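Local coordinates for NudC domain-containing protein 2 (PDB 2RH0) that may regulate the LIS1/dynein pathway by stabilising LIS1 together with the Hsp90 chaperone, at residues Q17-L22 with F26-V31. Numbering follows the deposited sequence.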
ATOM      1  N   GLN A  17      -3.345  -0.565   7.999  1.00 24.70           N
ATOM      2  CA  GLN A  17      -3.572   0.637   7.227  1.00 27.47           C
ATOM      3  C   GLN A  17      -4.981   0.683   6.682  1.00 25.59           C
ATOM      4  O   GLN A  17      -5.706  -0.339   6.687  1.00 25.64           O
ATOM      5  CB  GLN A  17      -2.560   0.761   6.104  1.00 30.48           C
ATOM      6  CG  GLN A  17      -2.542  -0.378   5.110  1.00 34.44           C
ATOM      7  CD  GLN A  17      -1.373  -0.331   4.084  1.00 38.24           C
ATOM      8  OE1 GLN A  17      -1.438  -1.007   3.083  1.00 44.36           O
ATOM      9  NE2 GLN A  17      -0.328   0.445   4.345  1.00 41.55           N
ATOM     10  N   TRP A  18      -5.403   1.882   6.297  1.00 22.36           N
ATOM     11  CA  TRP A  18      -6.654   2.039   5.592  1.00 21.02           C
ATOM     12  C   TRP A  18      -6.434   2.930   4.393  1.00 22.52           C
ATOM     13  O   TRP A  18      -5.459   3.694   4.324  1.00 24.51           O
ATOM     14  CB  TRP A  18      -7.760   2.609   6.522  1.00 21.61           C
ATOM     15  CG  TRP A  18      -7.534   4.048   6.955  1.00 17.41           C
ATOM     16  CD1 TRP A  18      -6.784   4.481   7.997  1.00 19.31           C
ATOM     17  CD2 TRP A  18      -8.077   5.204   6.346  1.00 18.27           C
ATOM     18  NE1 TRP A  18      -6.799   5.851   8.055  1.00 24.05           N
ATOM     19  CE2 TRP A  18      -7.602   6.312   7.053  1.00 20.88           C
ATOM     20  CE3 TRP A  18      -8.957   5.410   5.270  1.00 22.31           C
ATOM     21  CZ2 TRP A  18      -7.956   7.608   6.718  1.00 21.36           C
ATOM     22  CZ3 TRP A  18      -9.297   6.680   4.936  1.00 23.63           C
ATOM     23  CH2 TRP A  18      -8.775   7.775   5.640  1.00 24.18           C
ATOM     24  N   TYR A  19      -7.366   2.857   3.456  1.00 24.28           N
ATOM     25  CA  TYR A  19      -7.341   3.668   2.261  1.00 22.85           C
ATOM     26  C   TYR A  19      -8.734   3.708   1.662  1.00 23.73           C
ATOM     27  O   TYR A  19      -9.635   3.089   2.183  1.00 23.55           O
ATOM     28  CB  TYR A  19      -6.327   3.131   1.279  1.00 26.58           C
ATOM     29  CG  TYR A  19      -6.418   1.665   0.959  1.00 24.48           C
ATOM     30  CD1 TYR A  19      -5.710   0.731   1.702  1.00 30.16           C
ATOM     31  CD2 TYR A  19      -7.146   1.214  -0.138  1.00 32.13           C
ATOM     32  CE1 TYR A  19      -5.748  -0.651   1.391  1.00 29.83           C
ATOM     33  CE2 TYR A  19      -7.188  -0.178  -0.472  1.00 30.69           C
ATOM     34  CZ  TYR A  19      -6.493  -1.082   0.305  1.00 30.60           C
ATOM     35  OH  TYR A  19      -6.562  -2.403   0.003  1.00 32.77           O
ATOM     36  N   GLN A  20      -8.916   4.431   0.570  1.00 23.35           N
ATOM     37  CA  GLN A  20     -10.248   4.594   0.016  1.00 25.58           C
ATOM     38  C   GLN A  20     -10.217   4.831  -1.470  1.00 29.13           C
ATOM     39  O   GLN A  20      -9.136   5.069  -2.052  1.00 26.88           O
ATOM     40  CB  GLN A  20     -10.909   5.798   0.683  1.00 25.55           C
ATOM     41  CG  GLN A  20     -10.179   7.087   0.397  1.00 26.32           C
ATOM     42  CD  GLN A  20     -10.664   8.220   1.190  1.00 24.24           C
ATOM     43  OE1 GLN A  20     -11.869   8.528   1.193  1.00 25.65           O
ATOM     44  NE2 GLN A  20      -9.729   8.870   1.906  1.00 26.36           N
ATOM     45  N   THR A  21     -11.415   4.787  -2.049  1.00 25.98           N
ATOM     46  CA  THR A  21     -11.687   5.046  -3.434  1.00 26.71           C
ATOM     47  C   THR A  21     -12.934   5.887  -3.416  1.00 27.50           C
ATOM     48  O   THR A  21     -13.424   6.238  -2.356  1.00 27.04           O
ATOM     49  CB  THR A  21     -11.952   3.745  -4.232  1.00 27.94           C
ATOM     50  OG1 THR A  21     -13.037   2.990  -3.640  1.00 28.76           O
ATOM     51  CG2 THR A  21     -10.659   2.883  -4.313  1.00 24.72           C
ATOM     52  N   LEU A  22     -13.445   6.244  -4.581  1.00 26.31           N
ATOM     53  CA  LEU A  22     -14.642   7.050  -4.617  1.00 28.48           C
ATOM     54  C   LEU A  22     -15.774   6.370  -3.942  1.00 28.12           C
ATOM     55  O   LEU A  22     -16.579   7.026  -3.304  1.00 29.28           O
ATOM     56  CB  LEU A  22     -15.082   7.337  -6.057  1.00 32.46           C
ATOM     57  CG  LEU A  22     -14.427   8.476  -6.824  1.00 33.62           C
ATOM     58  CD1 LEU A  22     -14.996   8.464  -8.252  1.00 32.60           C
ATOM     59  CD2 LEU A  22     -14.669   9.800  -6.096  1.00 27.46           C
ATOM     60  N   PHE A  26     -11.325   0.864   2.706  1.00 22.15           N
ATOM     61  CA  PHE A  26     -10.601  -0.401   2.878  1.00 23.14           C
ATOM     62  C   PHE A  26      -9.854  -0.343   4.175  1.00 23.18           C
ATOM     63  O   PHE A  26      -9.242   0.668   4.482  1.00 22.51           O
ATOM     64  CB  PHE A  26      -9.624  -0.628   1.699  1.00 26.58           C
ATOM     65  CG  PHE A  26     -10.323  -0.705   0.349  1.00 27.69           C
ATOM     66  CD1 PHE A  26     -10.694   0.434  -0.310  1.00 28.38           C
ATOM     67  CD2 PHE A  26     -10.607  -1.932  -0.242  1.00 26.75           C
ATOM     68  CE1 PHE A  26     -11.365   0.385  -1.509  1.00 25.53           C
ATOM     69  CE2 PHE A  26     -11.272  -1.982  -1.465  1.00 27.57           C
ATOM     70  CZ  PHE A  26     -11.650  -0.818  -2.085  1.00 26.28           C
ATOM     71  N   ILE A  27      -9.975  -1.397   4.968  1.00 21.58           N
ATOM     72  CA  ILE A  27      -9.296  -1.490   6.263  1.00 22.97           C
ATOM     73  C   ILE A  27      -8.541  -2.788   6.255  1.00 23.62           C
ATOM     74  O   ILE A  27      -9.153  -3.839   6.162  1.00 23.77           O
ATOM     75  CB  ILE A  27     -10.273  -1.464   7.498  1.00 23.07           C
ATOM     76  CG1 ILE A  27     -11.328  -0.362   7.339  1.00 24.34           C
ATOM     77  CG2 ILE A  27      -9.467  -1.293   8.830  1.00 20.72           C
ATOM     78  CD1 ILE A  27     -12.398  -0.387   8.413  1.00 24.82           C
ATOM     79  N   GLU A  28      -7.211  -2.717   6.343  1.00 22.95           N
ATOM     80  CA  GLU A  28      -6.379  -3.892   6.418  1.00 27.09           C
ATOM     81  C   GLU A  28      -5.754  -4.031   7.790  1.00 28.45           C
ATOM     82  O   GLU A  28      -4.944  -3.203   8.202  1.00 29.98           O
ATOM     83  CB  GLU A  28      -5.295  -3.834   5.309  1.00 29.30           C
ATOM     84  CG  GLU A  28      -5.921  -3.739   3.903  1.00 32.21           C
ATOM     85  CD  GLU A  28      -4.939  -3.859   2.791  1.00 35.75           C
ATOM     86  OE1 GLU A  28      -3.724  -3.787   3.064  1.00 43.28           O
ATOM     87  OE2 GLU A  28      -5.402  -4.021   1.641  1.00 41.40           O
ATOM     88  N   VAL A  29      -6.106  -5.101   8.488  1.00 27.53           N
ATOM     89  CA  VAL A  29      -5.721  -5.308   9.889  1.00 28.64           C
ATOM     90  C   VAL A  29      -4.808  -6.522   9.993  1.00 31.32           C
ATOM     91  O   VAL A  29      -5.233  -7.613   9.704  1.00 31.89           O
ATOM     92  CB  VAL A  29      -6.997  -5.498  10.760  1.00 28.47           C
ATOM     93  CG1 VAL A  29      -6.679  -5.557  12.276  1.00 25.18           C
ATOM     94  CG2 VAL A  29      -8.014  -4.386  10.433  1.00 24.86           C
ATOM     95  N   GLN A  30      -3.534  -6.326  10.339  1.00 32.21           N
ATOM     96  CA  GLN A  30      -2.628  -7.445  10.550  1.00 34.71           C
ATOM     97  C   GLN A  30      -3.069  -8.285  11.733  1.00 32.23           C
ATOM     98  O   GLN A  30      -3.459  -7.764  12.765  1.00 34.29           O
ATOM     99  CB  GLN A  30      -1.199  -6.955  10.780  1.00 36.68           C
ATOM    100  CG  GLN A  30      -0.585  -6.304   9.531  1.00 46.37           C
ATOM    101  CD  GLN A  30      -0.389  -7.291   8.404  1.00 54.46           C
ATOM    102  OE1 GLN A  30       0.156  -8.378   8.623  1.00 68.85           O
ATOM    103  NE2 GLN A  30      -0.834  -6.931   7.192  1.00 47.75           N
ATOM    104  N   VAL A  31      -3.075  -9.595  11.551  1.00 30.38           N
ATOM    105  CA  VAL A  31      -3.434 -10.505  12.629  1.00 31.98           C
ATOM    106  C   VAL A  31      -2.335 -11.563  12.762  1.00 32.39           C
ATOM    107  O   VAL A  31      -1.533 -11.739  11.834  1.00 30.89           O
ATOM    108  CB  VAL A  31      -4.851 -11.133  12.417  1.00 31.81           C
ATOM    109  CG1 VAL A  31      -5.894 -10.027  12.407  1.00 28.76           C
ATOM    110  CG2 VAL A  31      -4.940 -11.972  11.126  1.00 27.38           C
TER
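A beta hairpin of the CS (p23-like) domain brings strand 16-20 against strand 24-30, antiparallel, and Tyr19, Phe26 and Glu28 meet on one face of it. Two hydrogen-bonded pairs, Gln17 with Glu28 and Tyr19 with Phe26, flank the non-hydrogen-bonded pair Trp18-Ile27, whose side chains lie on the other face. Glu28 N gives Gln17 O a straight 2.8 Å bond, and Phe26 N reaches Tyr19 O at the same length. With CG set between its backbone N and carbonyl carbon (chi1 51°), Tyr19 swings its ring across to the neighbouring strand. Phe26 CB sits over one face, 3.5 Å from the Tyr19 ring centroid, a CH-pi contact; the two rings are nearly parallel, at 9°, yet so displaced that little of one lies over the other. Thr21 OG1, hydrogen-bonded to Glu24 N at the start of the second strand, lies at the Phe26 ring edge. A leucine in place of Tyr19 would probably leave the Glu28 carboxylate without its hydroxyl partner and Phe26 CB without an aromatic face. Strand 24-30 also pairs with a strand of the second subunit, whose Arg83 bonds Tyr19 OH. That hydroxyl donates to Glu28 OE2 at 2.6 Å, approaching from above the carboxylate plane.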